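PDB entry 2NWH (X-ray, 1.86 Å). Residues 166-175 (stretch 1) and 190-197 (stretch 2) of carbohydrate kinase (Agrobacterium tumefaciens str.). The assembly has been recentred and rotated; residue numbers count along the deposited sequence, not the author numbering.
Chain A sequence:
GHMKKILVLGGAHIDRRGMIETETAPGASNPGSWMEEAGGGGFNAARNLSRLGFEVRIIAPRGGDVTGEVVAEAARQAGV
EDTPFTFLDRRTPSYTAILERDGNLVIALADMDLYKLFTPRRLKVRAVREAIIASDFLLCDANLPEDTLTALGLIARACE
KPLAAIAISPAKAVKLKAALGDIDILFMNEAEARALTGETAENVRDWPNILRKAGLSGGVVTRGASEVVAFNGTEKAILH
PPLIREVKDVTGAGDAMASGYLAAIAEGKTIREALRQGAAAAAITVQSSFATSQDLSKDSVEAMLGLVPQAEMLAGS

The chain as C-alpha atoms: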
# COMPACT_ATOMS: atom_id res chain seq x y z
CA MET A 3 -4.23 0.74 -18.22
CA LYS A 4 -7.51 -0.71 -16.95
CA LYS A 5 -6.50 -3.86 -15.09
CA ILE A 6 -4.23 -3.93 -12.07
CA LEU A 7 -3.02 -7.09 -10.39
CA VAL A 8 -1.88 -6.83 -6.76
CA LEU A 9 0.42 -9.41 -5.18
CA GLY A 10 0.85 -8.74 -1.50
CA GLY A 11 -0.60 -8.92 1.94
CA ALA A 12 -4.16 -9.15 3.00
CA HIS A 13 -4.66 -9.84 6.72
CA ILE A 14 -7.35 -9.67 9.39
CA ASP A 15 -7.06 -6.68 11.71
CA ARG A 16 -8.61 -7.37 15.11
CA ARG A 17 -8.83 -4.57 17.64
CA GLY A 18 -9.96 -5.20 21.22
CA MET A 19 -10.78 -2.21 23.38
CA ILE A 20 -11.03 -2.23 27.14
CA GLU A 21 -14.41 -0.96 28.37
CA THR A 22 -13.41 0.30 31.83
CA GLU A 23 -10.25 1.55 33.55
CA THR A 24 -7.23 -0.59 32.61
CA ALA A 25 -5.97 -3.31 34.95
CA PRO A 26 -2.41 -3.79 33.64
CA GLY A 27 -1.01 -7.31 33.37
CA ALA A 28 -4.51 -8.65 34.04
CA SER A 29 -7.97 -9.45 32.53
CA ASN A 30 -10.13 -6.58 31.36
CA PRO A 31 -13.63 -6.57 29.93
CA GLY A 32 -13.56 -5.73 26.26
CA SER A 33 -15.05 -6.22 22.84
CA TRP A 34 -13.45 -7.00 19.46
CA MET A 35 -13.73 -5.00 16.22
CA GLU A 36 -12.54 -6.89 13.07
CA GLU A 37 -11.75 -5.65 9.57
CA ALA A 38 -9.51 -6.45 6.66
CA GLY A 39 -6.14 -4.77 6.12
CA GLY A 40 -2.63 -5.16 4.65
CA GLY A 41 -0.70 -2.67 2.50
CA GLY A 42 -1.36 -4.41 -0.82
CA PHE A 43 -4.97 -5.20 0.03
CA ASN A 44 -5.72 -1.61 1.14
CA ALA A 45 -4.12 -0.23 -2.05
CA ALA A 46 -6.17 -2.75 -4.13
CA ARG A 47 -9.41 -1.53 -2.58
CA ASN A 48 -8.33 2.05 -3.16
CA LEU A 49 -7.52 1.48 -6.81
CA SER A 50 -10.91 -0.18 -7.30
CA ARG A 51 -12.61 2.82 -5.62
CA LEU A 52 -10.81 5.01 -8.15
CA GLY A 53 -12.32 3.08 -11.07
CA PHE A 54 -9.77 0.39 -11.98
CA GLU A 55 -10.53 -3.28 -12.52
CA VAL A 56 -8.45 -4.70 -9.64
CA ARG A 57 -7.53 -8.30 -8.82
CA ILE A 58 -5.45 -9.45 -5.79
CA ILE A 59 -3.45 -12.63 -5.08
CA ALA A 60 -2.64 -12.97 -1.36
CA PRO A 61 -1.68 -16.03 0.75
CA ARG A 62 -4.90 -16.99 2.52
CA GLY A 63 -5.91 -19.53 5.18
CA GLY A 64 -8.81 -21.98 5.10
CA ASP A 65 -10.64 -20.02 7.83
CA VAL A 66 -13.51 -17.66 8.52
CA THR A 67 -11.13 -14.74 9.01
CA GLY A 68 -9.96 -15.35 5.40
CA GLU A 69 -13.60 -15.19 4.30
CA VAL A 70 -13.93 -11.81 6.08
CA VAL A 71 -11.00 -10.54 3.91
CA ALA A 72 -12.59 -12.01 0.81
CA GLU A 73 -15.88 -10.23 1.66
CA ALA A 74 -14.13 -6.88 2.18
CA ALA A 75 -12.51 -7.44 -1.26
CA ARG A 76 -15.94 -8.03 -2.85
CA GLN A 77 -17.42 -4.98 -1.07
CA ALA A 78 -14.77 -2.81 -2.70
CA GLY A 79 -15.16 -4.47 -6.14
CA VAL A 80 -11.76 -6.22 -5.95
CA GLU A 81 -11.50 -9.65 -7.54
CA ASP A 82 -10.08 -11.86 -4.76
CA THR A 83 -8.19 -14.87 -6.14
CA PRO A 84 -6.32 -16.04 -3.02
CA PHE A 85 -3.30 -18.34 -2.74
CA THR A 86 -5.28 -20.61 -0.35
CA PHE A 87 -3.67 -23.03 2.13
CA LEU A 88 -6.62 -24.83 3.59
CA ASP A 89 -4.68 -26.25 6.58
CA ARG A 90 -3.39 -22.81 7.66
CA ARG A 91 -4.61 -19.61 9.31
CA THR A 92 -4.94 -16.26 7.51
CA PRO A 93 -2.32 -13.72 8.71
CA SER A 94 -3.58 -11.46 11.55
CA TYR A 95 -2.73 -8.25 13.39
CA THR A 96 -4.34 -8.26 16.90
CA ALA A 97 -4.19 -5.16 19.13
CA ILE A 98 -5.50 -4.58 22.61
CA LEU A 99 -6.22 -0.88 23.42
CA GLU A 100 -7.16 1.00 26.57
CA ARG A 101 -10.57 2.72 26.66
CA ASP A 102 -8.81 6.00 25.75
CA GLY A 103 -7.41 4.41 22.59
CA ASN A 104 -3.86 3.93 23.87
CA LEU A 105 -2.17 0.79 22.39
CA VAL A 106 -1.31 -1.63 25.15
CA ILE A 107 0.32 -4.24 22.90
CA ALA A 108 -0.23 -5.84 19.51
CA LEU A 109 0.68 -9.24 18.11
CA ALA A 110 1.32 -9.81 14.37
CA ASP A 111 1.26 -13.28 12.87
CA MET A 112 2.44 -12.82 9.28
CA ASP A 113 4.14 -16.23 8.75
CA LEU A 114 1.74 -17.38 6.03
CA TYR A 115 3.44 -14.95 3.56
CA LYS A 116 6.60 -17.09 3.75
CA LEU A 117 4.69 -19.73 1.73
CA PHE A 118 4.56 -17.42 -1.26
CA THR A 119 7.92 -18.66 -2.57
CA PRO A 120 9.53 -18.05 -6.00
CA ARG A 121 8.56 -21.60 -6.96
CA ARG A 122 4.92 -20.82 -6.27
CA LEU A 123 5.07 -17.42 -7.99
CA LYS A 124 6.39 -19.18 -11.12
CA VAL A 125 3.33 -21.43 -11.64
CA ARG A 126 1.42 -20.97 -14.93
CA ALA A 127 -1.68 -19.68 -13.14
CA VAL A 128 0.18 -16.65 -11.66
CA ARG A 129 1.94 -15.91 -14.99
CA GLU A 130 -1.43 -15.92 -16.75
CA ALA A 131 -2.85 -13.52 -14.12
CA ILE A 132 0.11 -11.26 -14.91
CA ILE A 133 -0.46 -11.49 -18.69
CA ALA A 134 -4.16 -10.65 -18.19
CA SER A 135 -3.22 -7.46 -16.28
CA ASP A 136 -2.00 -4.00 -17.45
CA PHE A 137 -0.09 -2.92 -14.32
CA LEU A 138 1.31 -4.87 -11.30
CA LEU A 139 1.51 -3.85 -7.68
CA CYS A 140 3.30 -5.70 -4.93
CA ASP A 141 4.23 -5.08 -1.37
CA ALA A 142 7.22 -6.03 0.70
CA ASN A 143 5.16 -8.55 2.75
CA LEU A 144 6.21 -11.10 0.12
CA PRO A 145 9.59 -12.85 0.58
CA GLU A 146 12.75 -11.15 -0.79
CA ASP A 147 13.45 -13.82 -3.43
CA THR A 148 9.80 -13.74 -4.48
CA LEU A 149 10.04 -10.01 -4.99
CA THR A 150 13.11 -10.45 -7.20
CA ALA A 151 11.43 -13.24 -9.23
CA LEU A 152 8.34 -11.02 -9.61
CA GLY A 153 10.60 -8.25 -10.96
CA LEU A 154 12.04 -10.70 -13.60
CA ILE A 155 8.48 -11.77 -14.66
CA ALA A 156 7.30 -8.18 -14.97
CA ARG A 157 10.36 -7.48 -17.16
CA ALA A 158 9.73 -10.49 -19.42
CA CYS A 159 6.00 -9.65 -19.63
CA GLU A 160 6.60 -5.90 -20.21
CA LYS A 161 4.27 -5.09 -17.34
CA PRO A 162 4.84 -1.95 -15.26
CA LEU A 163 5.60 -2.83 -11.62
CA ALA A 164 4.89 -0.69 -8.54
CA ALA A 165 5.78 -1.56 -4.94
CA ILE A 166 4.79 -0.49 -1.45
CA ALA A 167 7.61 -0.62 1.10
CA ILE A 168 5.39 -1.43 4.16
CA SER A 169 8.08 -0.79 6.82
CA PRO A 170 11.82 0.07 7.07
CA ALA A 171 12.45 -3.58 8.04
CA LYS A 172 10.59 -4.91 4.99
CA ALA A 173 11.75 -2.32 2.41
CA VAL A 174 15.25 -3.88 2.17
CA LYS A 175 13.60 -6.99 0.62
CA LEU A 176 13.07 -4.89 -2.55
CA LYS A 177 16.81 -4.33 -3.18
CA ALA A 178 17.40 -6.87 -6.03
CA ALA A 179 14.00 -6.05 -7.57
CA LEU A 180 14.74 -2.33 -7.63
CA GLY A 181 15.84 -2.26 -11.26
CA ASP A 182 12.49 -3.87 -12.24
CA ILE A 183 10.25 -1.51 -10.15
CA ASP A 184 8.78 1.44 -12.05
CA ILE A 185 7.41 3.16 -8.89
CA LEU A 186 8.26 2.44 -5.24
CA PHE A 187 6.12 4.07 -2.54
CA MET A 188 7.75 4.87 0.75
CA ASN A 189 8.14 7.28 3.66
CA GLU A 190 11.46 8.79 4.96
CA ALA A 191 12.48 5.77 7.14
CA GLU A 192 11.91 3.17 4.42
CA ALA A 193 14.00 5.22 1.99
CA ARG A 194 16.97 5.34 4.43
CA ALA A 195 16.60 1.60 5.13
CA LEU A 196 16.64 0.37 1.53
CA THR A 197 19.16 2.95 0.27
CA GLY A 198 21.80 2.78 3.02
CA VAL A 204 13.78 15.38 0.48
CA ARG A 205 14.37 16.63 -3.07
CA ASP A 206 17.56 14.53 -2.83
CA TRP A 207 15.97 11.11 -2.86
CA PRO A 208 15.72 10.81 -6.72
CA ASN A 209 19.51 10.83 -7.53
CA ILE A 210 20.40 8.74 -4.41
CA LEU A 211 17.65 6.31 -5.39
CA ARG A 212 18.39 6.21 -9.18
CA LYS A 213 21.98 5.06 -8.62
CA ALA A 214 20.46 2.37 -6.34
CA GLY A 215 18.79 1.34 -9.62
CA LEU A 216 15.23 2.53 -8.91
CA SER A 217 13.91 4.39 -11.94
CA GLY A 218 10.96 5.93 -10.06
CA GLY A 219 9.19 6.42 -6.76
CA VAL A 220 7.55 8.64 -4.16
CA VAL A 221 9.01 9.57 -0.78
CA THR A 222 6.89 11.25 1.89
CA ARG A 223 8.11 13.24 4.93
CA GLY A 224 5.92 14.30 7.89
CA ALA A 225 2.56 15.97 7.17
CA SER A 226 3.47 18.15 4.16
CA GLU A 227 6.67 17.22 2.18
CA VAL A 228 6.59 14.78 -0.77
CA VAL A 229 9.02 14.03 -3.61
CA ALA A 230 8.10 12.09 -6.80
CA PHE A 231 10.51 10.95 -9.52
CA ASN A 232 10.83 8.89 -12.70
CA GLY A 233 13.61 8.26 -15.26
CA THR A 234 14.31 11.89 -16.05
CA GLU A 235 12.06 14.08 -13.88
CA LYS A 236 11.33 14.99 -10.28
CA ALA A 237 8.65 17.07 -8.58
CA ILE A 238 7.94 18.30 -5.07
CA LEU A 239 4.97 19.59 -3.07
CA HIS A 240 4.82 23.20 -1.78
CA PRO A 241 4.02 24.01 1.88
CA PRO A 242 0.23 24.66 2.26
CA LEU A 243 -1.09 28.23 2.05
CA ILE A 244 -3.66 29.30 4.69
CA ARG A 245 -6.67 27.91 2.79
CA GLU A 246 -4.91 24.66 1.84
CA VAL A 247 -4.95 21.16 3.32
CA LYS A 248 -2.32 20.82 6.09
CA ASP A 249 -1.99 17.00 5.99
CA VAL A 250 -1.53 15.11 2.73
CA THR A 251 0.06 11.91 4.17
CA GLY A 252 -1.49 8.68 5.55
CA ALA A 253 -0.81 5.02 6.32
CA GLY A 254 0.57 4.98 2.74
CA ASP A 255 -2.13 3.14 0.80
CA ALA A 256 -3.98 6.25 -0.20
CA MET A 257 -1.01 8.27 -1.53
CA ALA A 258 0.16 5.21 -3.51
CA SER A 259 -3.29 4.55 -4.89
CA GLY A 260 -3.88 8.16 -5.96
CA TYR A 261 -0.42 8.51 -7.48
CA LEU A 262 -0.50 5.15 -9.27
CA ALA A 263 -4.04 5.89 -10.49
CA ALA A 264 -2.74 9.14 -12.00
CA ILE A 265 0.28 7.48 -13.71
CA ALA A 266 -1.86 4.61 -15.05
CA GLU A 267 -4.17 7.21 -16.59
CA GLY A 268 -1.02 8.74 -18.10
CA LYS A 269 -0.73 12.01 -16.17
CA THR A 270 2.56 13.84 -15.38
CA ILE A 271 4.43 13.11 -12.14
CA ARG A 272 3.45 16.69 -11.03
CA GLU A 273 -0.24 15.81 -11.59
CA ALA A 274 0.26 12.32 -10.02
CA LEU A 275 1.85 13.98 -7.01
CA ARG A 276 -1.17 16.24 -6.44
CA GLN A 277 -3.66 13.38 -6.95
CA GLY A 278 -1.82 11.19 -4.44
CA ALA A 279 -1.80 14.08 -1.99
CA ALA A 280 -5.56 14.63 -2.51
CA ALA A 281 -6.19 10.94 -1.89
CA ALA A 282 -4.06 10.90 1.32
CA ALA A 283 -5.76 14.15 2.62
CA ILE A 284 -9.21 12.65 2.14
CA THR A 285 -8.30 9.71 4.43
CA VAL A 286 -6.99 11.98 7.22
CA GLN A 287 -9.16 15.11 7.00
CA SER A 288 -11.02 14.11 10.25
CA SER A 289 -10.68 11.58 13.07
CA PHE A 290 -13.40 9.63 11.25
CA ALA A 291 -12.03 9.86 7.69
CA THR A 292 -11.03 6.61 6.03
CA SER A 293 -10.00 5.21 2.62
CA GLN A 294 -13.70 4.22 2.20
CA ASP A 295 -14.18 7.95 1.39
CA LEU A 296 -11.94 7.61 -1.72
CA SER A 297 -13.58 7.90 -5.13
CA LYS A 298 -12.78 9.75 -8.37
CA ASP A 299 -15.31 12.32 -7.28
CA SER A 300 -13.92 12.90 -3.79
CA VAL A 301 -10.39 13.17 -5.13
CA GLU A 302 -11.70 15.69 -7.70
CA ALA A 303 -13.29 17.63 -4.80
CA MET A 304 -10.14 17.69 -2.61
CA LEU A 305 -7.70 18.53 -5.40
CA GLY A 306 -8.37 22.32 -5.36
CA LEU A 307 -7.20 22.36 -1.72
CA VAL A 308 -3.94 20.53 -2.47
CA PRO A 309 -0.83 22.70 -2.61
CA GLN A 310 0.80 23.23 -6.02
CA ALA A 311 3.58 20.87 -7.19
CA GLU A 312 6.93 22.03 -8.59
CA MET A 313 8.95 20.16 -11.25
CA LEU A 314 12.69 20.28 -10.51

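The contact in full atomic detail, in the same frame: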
# COMPACT_ATOMS: atom_id res chain seq x y z
N ILE A 166 4.97 -1.20 -2.71
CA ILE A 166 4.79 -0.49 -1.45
C ILE A 166 5.74 -1.10 -0.43
O ILE A 166 5.75 -2.33 -0.23
CB ILE A 166 3.32 -0.62 -0.97
CG1 ILE A 166 2.38 0.18 -1.87
CG2 ILE A 166 3.10 -0.12 0.47
CD1 ILE A 166 0.92 -0.30 -1.63
N ALA A 167 6.49 -0.23 0.25
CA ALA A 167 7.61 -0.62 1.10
C ALA A 167 7.21 -1.27 2.44
O ALA A 167 8.00 -2.01 3.01
CB ALA A 167 8.51 0.59 1.36
N ILE A 168 6.01 -0.92 2.94
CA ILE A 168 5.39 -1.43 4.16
C ILE A 168 6.02 -0.96 5.47
O ILE A 168 5.33 -0.42 6.31
CB ILE A 168 5.18 -3.00 4.16
CG1 ILE A 168 4.33 -3.44 2.95
CG2 ILE A 168 4.44 -3.46 5.41
CD1 ILE A 168 2.87 -2.95 3.01
N SER A 169 7.33 -1.17 5.62
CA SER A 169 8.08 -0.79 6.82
C SER A 169 9.57 -0.70 6.49
O SER A 169 10.01 -1.27 5.48
CB SER A 169 7.82 -1.80 7.95
OG SER A 169 8.43 -3.06 7.68
N PRO A 170 10.38 0.01 7.34
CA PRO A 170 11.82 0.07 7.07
C PRO A 170 12.45 -1.33 7.07
O PRO A 170 13.30 -1.63 6.22
CB PRO A 170 12.39 0.92 8.21
CG PRO A 170 11.27 1.23 9.12
CD PRO A 170 9.99 0.74 8.56
N ALA A 171 12.00 -2.19 7.99
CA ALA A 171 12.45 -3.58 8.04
C ALA A 171 12.19 -4.34 6.74
O ALA A 171 13.05 -5.09 6.27
CB ALA A 171 11.82 -4.30 9.23
N LYS A 172 11.01 -4.14 6.15
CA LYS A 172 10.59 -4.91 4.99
C LYS A 172 11.14 -4.34 3.69
O LYS A 172 11.46 -5.10 2.78
CB LYS A 172 9.06 -5.03 4.94
CG LYS A 172 8.50 -6.00 5.99
CD LYS A 172 7.03 -6.31 5.74
CE LYS A 172 6.23 -6.41 7.05
NZ LYS A 172 6.54 -7.63 7.84
N ALA A 173 11.26 -3.01 3.61
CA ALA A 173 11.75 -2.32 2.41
C ALA A 173 13.01 -2.94 1.78
O ALA A 173 13.09 -3.06 0.55
CB ALA A 173 11.99 -0.84 2.71
N VAL A 174 13.97 -3.32 2.63
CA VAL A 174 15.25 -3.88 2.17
C VAL A 174 15.07 -5.11 1.24
O VAL A 174 15.90 -5.37 0.36
CB VAL A 174 16.17 -4.25 3.36
CG1 VAL A 174 16.48 -3.03 4.21
CG2 VAL A 174 15.54 -5.36 4.21
N LYS A 175 13.96 -5.82 1.43
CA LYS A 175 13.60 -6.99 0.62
C LYS A 175 13.41 -6.68 -0.87
O LYS A 175 13.36 -7.61 -1.72
CB LYS A 175 12.32 -7.62 1.18
CG LYS A 175 12.48 -8.19 2.59
CD LYS A 175 11.15 -8.39 3.33
CE LYS A 175 10.40 -9.59 2.83
NZ LYS A 175 9.11 -9.88 3.54
N GLU A 190 10.03 8.52 4.68
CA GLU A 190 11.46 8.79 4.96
C GLU A 190 12.31 7.61 5.48
O GLU A 190 13.43 7.39 4.99
CB GLU A 190 11.62 9.98 5.92
CG GLU A 190 11.82 11.32 5.25
CD GLU A 190 13.28 11.64 4.94
OE1 GLU A 190 14.13 11.58 5.86
OE2 GLU A 190 13.56 11.99 3.77
N ALA A 191 11.79 6.89 6.48
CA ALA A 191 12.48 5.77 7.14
C ALA A 191 12.77 4.59 6.22
O ALA A 191 13.84 3.95 6.32
CB ALA A 191 11.65 5.28 8.33
N GLU A 192 11.81 4.28 5.35
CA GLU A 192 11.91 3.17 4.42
C GLU A 192 12.95 3.50 3.34
O GLU A 192 13.69 2.63 2.90
CB GLU A 192 10.52 2.84 3.83
CG GLU A 192 9.49 2.41 4.88
CD GLU A 192 8.02 2.62 4.47
OE1 GLU A 192 7.73 3.13 3.35
OE2 GLU A 192 7.13 2.28 5.30
N ALA A 193 13.02 4.77 2.96
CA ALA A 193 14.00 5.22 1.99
C ALA A 193 15.43 5.05 2.55
O ALA A 193 16.28 4.43 1.90
CB ALA A 193 13.72 6.67 1.58
N ARG A 194 15.67 5.55 3.76
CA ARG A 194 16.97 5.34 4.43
C ARG A 194 17.33 3.86 4.52
O ARG A 194 18.45 3.47 4.18
CB ARG A 194 16.99 5.98 5.81
CG ARG A 194 17.61 7.36 5.83
CD ARG A 194 17.45 8.01 7.19
NE ARG A 194 16.09 7.86 7.72
CZ ARG A 194 15.38 8.86 8.26
NH1 ARG A 194 15.88 10.09 8.32
NH2 ARG A 194 14.15 8.62 8.72
N ALA A 195 16.38 3.04 4.95
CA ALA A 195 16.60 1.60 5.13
C ALA A 195 16.98 0.85 3.85
O ALA A 195 17.90 0.04 3.87
CB ALA A 195 15.40 0.94 5.79
N LEU A 196 16.31 1.12 2.74
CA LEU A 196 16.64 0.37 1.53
C LEU A 196 17.87 0.94 0.79
O LEU A 196 18.59 0.21 0.09
CB LEU A 196 15.42 0.21 0.63
CG LEU A 196 15.02 1.25 -0.41
CD1 LEU A 196 15.51 0.77 -1.75
CD2 LEU A 196 13.51 1.39 -0.44
N THR A 197 18.13 2.22 1.01
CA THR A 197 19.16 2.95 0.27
C THR A 197 20.54 2.88 0.93
O THR A 197 21.56 2.94 0.24
CB THR A 197 18.75 4.41 0.07
OG1 THR A 197 19.48 4.97 -1.02
CG2 THR A 197 19.01 5.23 1.34

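No hydrogen bond crosses this contact; it rests on close packing, in which alanine methyls, Pro170, Val174, Leu196 and the side chain of Glu192 all take part. The register shows how tight the fit is: the CA atoms of Pro170 and Glu192 lie 4.1 Å apart, and those of Val174 and Leu196 4.5 Å. Alongside these close pairs, Ala167 and Ala173 on one side and Ala191 and Ala195 on the other point toward the opposing stretch.

The apolar contacts follow from that spacing. Pro170 rests against two alanines one helical turn apart, with its CG 4.1 Å from Ala191 CB and its CB 3.9 Å from Ala195 CB. Ala173 points its methyl toward the helix, where CB sits 4.1 Å from Leu196 CD2 and also 4.1 Å from Glu192 CB. Val174, in the m rotamer, brings CG1 to 4.4 Å from Ala195 CB.

Methyls also meet backbone oxygens. Ala195 CB lies 3.3 Å from Pro170 O, and Val174 CG1 lies 3.4 Å from Ala195 O. These are van der Waals approaches, and they show side chains packing on main chain as well as on one another.

Glu192 contributes the most buried area. Its CA-to-CB bond points sideways, but the extended chi2 carries the carboxylate nearer to the loop. Glu192 CG packs 3.6 Å from Pro170 N, and Glu192 OE1, hydrogen-bonded just outside the stretches, comes within 3.3 Å of Ala167 CB. Proximity is not bonding here: Glu192 OE2 is 3.5 Å from Ser169 N at a poor angle, and 3.4 Å from Ile168 O, another acceptor.

Within each stretch there is also polar order. Ser169 caps the turn that follows, its OG accepting from Lys172 N at 3.2 Å, while Ser169 O accepts from Ala173 N at 2.8 Å. On the helix, Arg194 NH1 and Glu190 OE1 form a salt bridge at 3.4 Å, through charge alone.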